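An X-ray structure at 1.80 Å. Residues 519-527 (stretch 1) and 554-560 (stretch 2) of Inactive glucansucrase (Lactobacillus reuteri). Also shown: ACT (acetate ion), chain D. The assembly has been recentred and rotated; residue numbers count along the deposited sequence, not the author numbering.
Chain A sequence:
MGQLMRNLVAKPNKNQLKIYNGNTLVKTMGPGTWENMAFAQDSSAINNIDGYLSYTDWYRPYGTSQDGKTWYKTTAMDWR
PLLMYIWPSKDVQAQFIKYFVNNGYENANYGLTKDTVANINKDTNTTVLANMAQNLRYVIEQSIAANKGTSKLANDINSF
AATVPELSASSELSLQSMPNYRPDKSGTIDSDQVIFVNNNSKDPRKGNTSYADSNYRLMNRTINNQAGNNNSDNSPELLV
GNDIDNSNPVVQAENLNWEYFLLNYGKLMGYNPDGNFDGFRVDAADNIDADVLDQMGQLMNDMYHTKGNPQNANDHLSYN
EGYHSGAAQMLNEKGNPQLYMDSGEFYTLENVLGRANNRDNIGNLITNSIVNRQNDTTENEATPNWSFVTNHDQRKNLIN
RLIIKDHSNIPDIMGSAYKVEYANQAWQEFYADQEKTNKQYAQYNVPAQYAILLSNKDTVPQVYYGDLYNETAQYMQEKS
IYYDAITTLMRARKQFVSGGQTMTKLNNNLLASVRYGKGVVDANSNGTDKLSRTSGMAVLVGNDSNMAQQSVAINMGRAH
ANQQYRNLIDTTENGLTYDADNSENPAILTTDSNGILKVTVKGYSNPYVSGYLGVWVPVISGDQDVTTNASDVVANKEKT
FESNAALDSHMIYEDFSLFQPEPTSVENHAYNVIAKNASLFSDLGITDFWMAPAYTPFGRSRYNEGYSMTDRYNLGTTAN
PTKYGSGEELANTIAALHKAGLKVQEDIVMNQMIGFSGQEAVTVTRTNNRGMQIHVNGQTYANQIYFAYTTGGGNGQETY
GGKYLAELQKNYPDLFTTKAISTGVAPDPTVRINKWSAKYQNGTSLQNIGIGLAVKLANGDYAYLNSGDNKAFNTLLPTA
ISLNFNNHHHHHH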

ATOM      1  N   GLY A 519     -17.029  34.678   6.131  1.00 25.32           N
ATOM      2  CA  GLY A 519     -18.154  35.511   5.683  1.00 25.56           C
ATOM      3  C   GLY A 519     -17.798  36.615   4.686  1.00 26.05           C
ATOM      4  O   GLY A 519     -18.580  37.536   4.503  1.00 26.03           O
ATOM      5  N   VAL A 520     -16.627  36.517   4.044  1.00 25.67           N
ATOM      6  CA  VAL A 520     -16.193  37.495   3.030  1.00 25.74           C
ATOM      7  C   VAL A 520     -16.059  36.727   1.735  1.00 25.11           C
ATOM      8  O   VAL A 520     -15.075  36.022   1.514  1.00 23.44           O
ATOM      9  CB  VAL A 520     -14.861  38.181   3.404  1.00 25.37           C
ATOM     10  CG1 VAL A 520     -14.633  39.389   2.515  1.00 26.21           C
ATOM     11  CG2 VAL A 520     -14.885  38.610   4.869  1.00 26.20           C
ATOM     12  N   VAL A 521     -17.064  36.879   0.882  1.00 26.88           N
ATOM     13  CA  VAL A 521     -17.187  36.082  -0.337  1.00 27.12           C
ATOM     14  C   VAL A 521     -16.109  36.399  -1.376  1.00 25.22           C
ATOM     15  O   VAL A 521     -15.573  35.487  -2.003  1.00 24.50           O
ATOM     16  CB  VAL A 521     -18.608  36.244  -0.937  1.00 30.10           C
ATOM     17  CG1 VAL A 521     -18.674  35.744  -2.373  1.00 31.46           C
ATOM     18  CG2 VAL A 521     -19.616  35.501  -0.061  1.00 31.45           C
ATOM     19  N   ASP A 522     -15.805  37.684  -1.572  1.00 25.10           N
ATOM     20  CA  ASP A 522     -14.799  38.091  -2.573  1.00 25.85           C
ATOM     21  C   ASP A 522     -14.141  39.438  -2.233  1.00 24.85           C
ATOM     22  O   ASP A 522     -14.376  39.986  -1.159  1.00 25.65           O
ATOM     23  CB  ASP A 522     -15.427  38.071  -3.975  1.00 24.44           C
ATOM     24  CG  ASP A 522     -16.486  39.156  -4.187  1.00 26.12           C
ATOM     25  OD1 ASP A 522     -16.503  40.205  -3.498  1.00 25.06           O
ATOM     26  OD2 ASP A 522     -17.316  38.956  -5.085  1.00 29.52           O
ATOM     27  N   ALA A 523     -13.311  39.951  -3.139  1.00 25.36           N
ATOM     28  CA  ALA A 523     -12.546  41.181  -2.905  1.00 25.64           C
ATOM     29  C   ALA A 523     -13.400  42.450  -2.709  1.00 25.73           C
ATOM     30  O   ALA A 523     -12.896  43.446  -2.205  1.00 26.57           O
ATOM     31  CB  ALA A 523     -11.542  41.412  -4.040  1.00 25.71           C
ATOM     32  N   ASN A 524     -14.658  42.408  -3.136  1.00 26.20           N
ATOM     33  CA  ASN A 524     -15.562  43.548  -3.035  1.00 26.83           C
ATOM     34  C   ASN A 524     -16.553  43.477  -1.859  1.00 29.81           C
ATOM     35  O   ASN A 524     -17.291  44.439  -1.641  1.00 29.13           O
ATOM     36  CB  ASN A 524     -16.320  43.707  -4.358  1.00 27.21           C
ATOM     37  CG  ASN A 524     -15.385  43.880  -5.545  1.00 25.57           C
ATOM     38  OD1 ASN A 524     -15.510  43.205  -6.567  1.00 27.82           O
ATOM     39  ND2 ASN A 524     -14.446  44.769  -5.407  1.00 24.71           N
ATOM     40  N   SER A 525     -16.552  42.379  -1.098  1.00 29.05           N
ATOM     41  CA  SER A 525     -17.489  42.195   0.027  1.00 32.67           C
ATOM     42  C   SER A 525     -17.039  42.943   1.265  1.00 33.39           C
ATOM     43  O   SER A 525     -15.852  43.044   1.521  1.00 35.46           O
ATOM     44  CB  SER A 525     -17.600  40.715   0.419  1.00 32.87           C
ATOM     45  OG  SER A 525     -17.817  39.891  -0.702  1.00 37.09           O
ATOM     46  N   ASN A 526     -18.000  43.417   2.055  1.00 38.50           N
ATOM     47  CA  ASN A 526     -17.718  44.036   3.361  1.00 41.38           C
ATOM     48  C   ASN A 526     -17.574  43.031   4.503  1.00 40.35           C
ATOM     49  O   ASN A 526     -16.957  43.355   5.527  1.00 40.21           O
ATOM     50  CB  ASN A 526     -18.818  45.031   3.738  1.00 45.96           C
ATOM     51  CG  ASN A 526     -18.824  46.251   2.847  1.00 48.92           C
ATOM     52  OD1 ASN A 526     -19.833  46.561   2.220  1.00 51.38           O
ATOM     53  ND2 ASN A 526     -17.690  46.943   2.776  1.00 50.11           N
ATOM     54  N   GLY A 527     -18.163  41.843   4.340  1.00 36.86           N
ATOM     55  CA  GLY A 527     -18.140  40.809   5.379  1.00 34.55           C
ATOM     56  C   GLY A 527     -19.468  40.721   6.114  1.00 34.20           C
ATOM     57  O   GLY A 527     -20.030  41.752   6.484  1.00 34.85           O
ATOM     58  N   ILE A 554      -0.547  43.927  -2.685  1.00 27.77           N
ATOM     59  CA  ILE A 554      -1.445  42.783  -2.442  1.00 28.41           C
ATOM     60  C   ILE A 554      -2.853  43.286  -2.140  1.00 26.25           C
ATOM     61  O   ILE A 554      -3.031  44.112  -1.258  1.00 26.75           O
ATOM     62  CB  ILE A 554      -0.994  41.938  -1.219  1.00 27.87           C
ATOM     63  CG1 ILE A 554       0.510  41.664  -1.254  1.00 30.17           C
ATOM     64  CG2 ILE A 554      -1.800  40.636  -1.130  1.00 27.83           C
ATOM     65  CD1 ILE A 554       1.014  41.083  -2.556  1.00 30.73           C
ATOM     66  N   ASN A 555      -3.853  42.781  -2.849  1.00 27.16           N
ATOM     67  CA  ASN A 555      -5.228  43.159  -2.571  1.00 25.69           C
ATOM     68  C   ASN A 555      -5.838  42.270  -1.484  1.00 26.11           C
ATOM     69  O   ASN A 555      -6.258  41.140  -1.760  1.00 25.63           O
ATOM     70  CB  ASN A 555      -6.091  43.102  -3.828  1.00 25.14           C
ATOM     71  CG  ASN A 555      -7.503  43.601  -3.576  1.00 25.84           C
ATOM     72  OD1 ASN A 555      -7.774  44.209  -2.533  1.00 26.17           O
ATOM     73  ND2 ASN A 555      -8.397  43.394  -4.536  1.00 25.61           N
ATOM     74  N   MET A 556      -5.931  42.803  -0.267  1.00 26.01           N
ATOM     75  CA  MET A 556      -6.550  42.089   0.858  1.00 27.45           C
ATOM     76  C   MET A 556      -8.085  42.114   0.820  1.00 26.57           C
ATOM     77  O   MET A 556      -8.735  41.321   1.515  1.00 26.79           O
ATOM     78  CB  MET A 556      -6.042  42.659   2.188  1.00 27.23           C
ATOM     79  CG  MET A 556      -4.518  42.734   2.307  1.00 28.43           C
ATOM     80  SD  MET A 556      -3.679  41.150   2.059  1.00 27.13           S
ATOM     81  CE  MET A 556      -4.215  40.270   3.514  1.00 28.04           C
ATOM     82  N   GLY A 557      -8.652  43.030   0.037  1.00 25.30           N
ATOM     83  CA  GLY A 557     -10.094  43.165  -0.126  1.00 26.52           C
ATOM     84  C   GLY A 557     -10.688  44.368   0.585  1.00 26.12           C
ATOM     85  O   GLY A 557     -10.100  44.902   1.528  1.00 25.30           O
ATOM     86  N   ARG A 558     -11.885  44.754   0.149  1.00 28.27           N
ATOM     87  CA  ARG A 558     -12.610  45.908   0.691  1.00 29.88           C
ATOM     88  C   ARG A 558     -12.983  45.754   2.164  1.00 29.79           C
ATOM     89  O   ARG A 558     -13.171  46.747   2.848  1.00 29.45           O
ATOM     90  CB  ARG A 558     -13.904  46.188  -0.108  1.00 31.57           C
ATOM     91  CG  ARG A 558     -13.682  46.652  -1.537  1.00 34.02           C
ATOM     92  CD  ARG A 558     -13.175  48.086  -1.580  1.00 34.72           C
ATOM     93  NE  ARG A 558     -12.744  48.465  -2.922  1.00 34.66           N
ATOM     94  CZ  ARG A 558     -12.055  49.567  -3.212  1.00 36.97           C
ATOM     95  NH1 ARG A 558     -11.711  50.433  -2.254  1.00 35.34           N
ATOM     96  NH2 ARG A 558     -11.711  49.809  -4.481  1.00 35.06           N
ATOM     97  N   ALA A 559     -13.084  44.517   2.647  1.00 28.75           N
ATOM     98  CA  ALA A 559     -13.318  44.269   4.068  1.00 28.63           C
ATOM     99  C   ALA A 559     -12.128  44.620   4.945  1.00 27.00           C
ATOM    100  O   ALA A 559     -12.266  44.638   6.162  1.00 27.83           O
ATOM    101  CB  ALA A 559     -13.711  42.808   4.292  1.00 26.69           C
ATOM    102  N   HIS A 560     -10.966  44.904   4.345  1.00 27.21           N
ATOM    103  CA  HIS A 560      -9.729  45.055   5.087  1.00 26.61           C
ATOM    104  C   HIS A 560      -8.950  46.344   4.794  1.00 26.91           C
ATOM    105  O   HIS A 560      -7.719  46.333   4.737  1.00 26.47           O
ATOM    106  CB  HIS A 560      -8.872  43.827   4.817  1.00 28.41           C
ATOM    107  CG  HIS A 560      -9.552  42.547   5.193  1.00 27.38           C
ATOM    108  ND1 HIS A 560      -9.752  42.181   6.503  1.00 28.31           N
ATOM    109  CD2 HIS A 560     -10.125  41.584   4.438  1.00 28.00           C
ATOM    110  CE1 HIS A 560     -10.401  41.031   6.539  1.00 28.64           C
ATOM    111  NE2 HIS A 560     -10.638  40.646   5.298  1.00 27.31           N
TER
HETATM  112  C   ACT D1702     -21.459  41.881   1.740  1.00 47.76           C
HETATM  113  O   ACT D1702     -20.681  41.322   2.546  1.00 51.48           O
HETATM  114  OXT ACT D1702     -21.062  42.769   0.953  1.00 54.10           O
HETATM  115  CH3 ACT D1702     -22.906  41.480   1.709  1.00 49.74           C
HETATM  116  O   HOH W   1     -13.529  42.123   0.701  1.00 29.20           O
HETATM  117  O   HOH W   2     -10.938  44.695  -3.873  1.00 28.45           O
HETATM  118  O   HOH W   3     -14.797  44.081   7.431  1.00 35.76           O

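Water does most of the polar work in this contact, for a single direct hydrogen bond joins the two stretches: Arg558 N donates to Ala523 O over 2.9 Å, almost straight at 168°. Around it, water 1 donates to Asp522 O (3.0 Å) and Ser525 O (2.6 Å) and accepts from Ala559 N (3.1 Å). Ala559 N donates to water 1 and not to Ser525 O, which is 3.3 Å from it but lies at a poor angle. Water 2 joins Ala523 O to Asn555 ND2, 2.9 Å from each, and water 3 donates to Asn526 O (3.0 Å) and Ala559 O (2.9 Å).

The type I turn from Asp522 to Ser525 presents Ala523 O to the other stretch. Asp522 suits its first position, since its OD1 accepts from Asn524 N at 2.9 Å. Gly557 passes close by, its CA 3.5 Å from Ala523 O; its backbone angles would jam a CB against the preceding carbonyl, so glycine fits.

Asn555 points toward the turn, while its OD1 accepts from Gly557 N at 3.0 Å. Small Ala559 is buried, its CB 4.0 Å from Val520 CG1 and 3.5 Å from Asn526 O. Arg558, more exposed, packs the start of its side chain against the turn, its CG 3.4 Å from Ala523 O and 3.9 Å from Asn524 CA, while the atoms beyond CG lie farther from both.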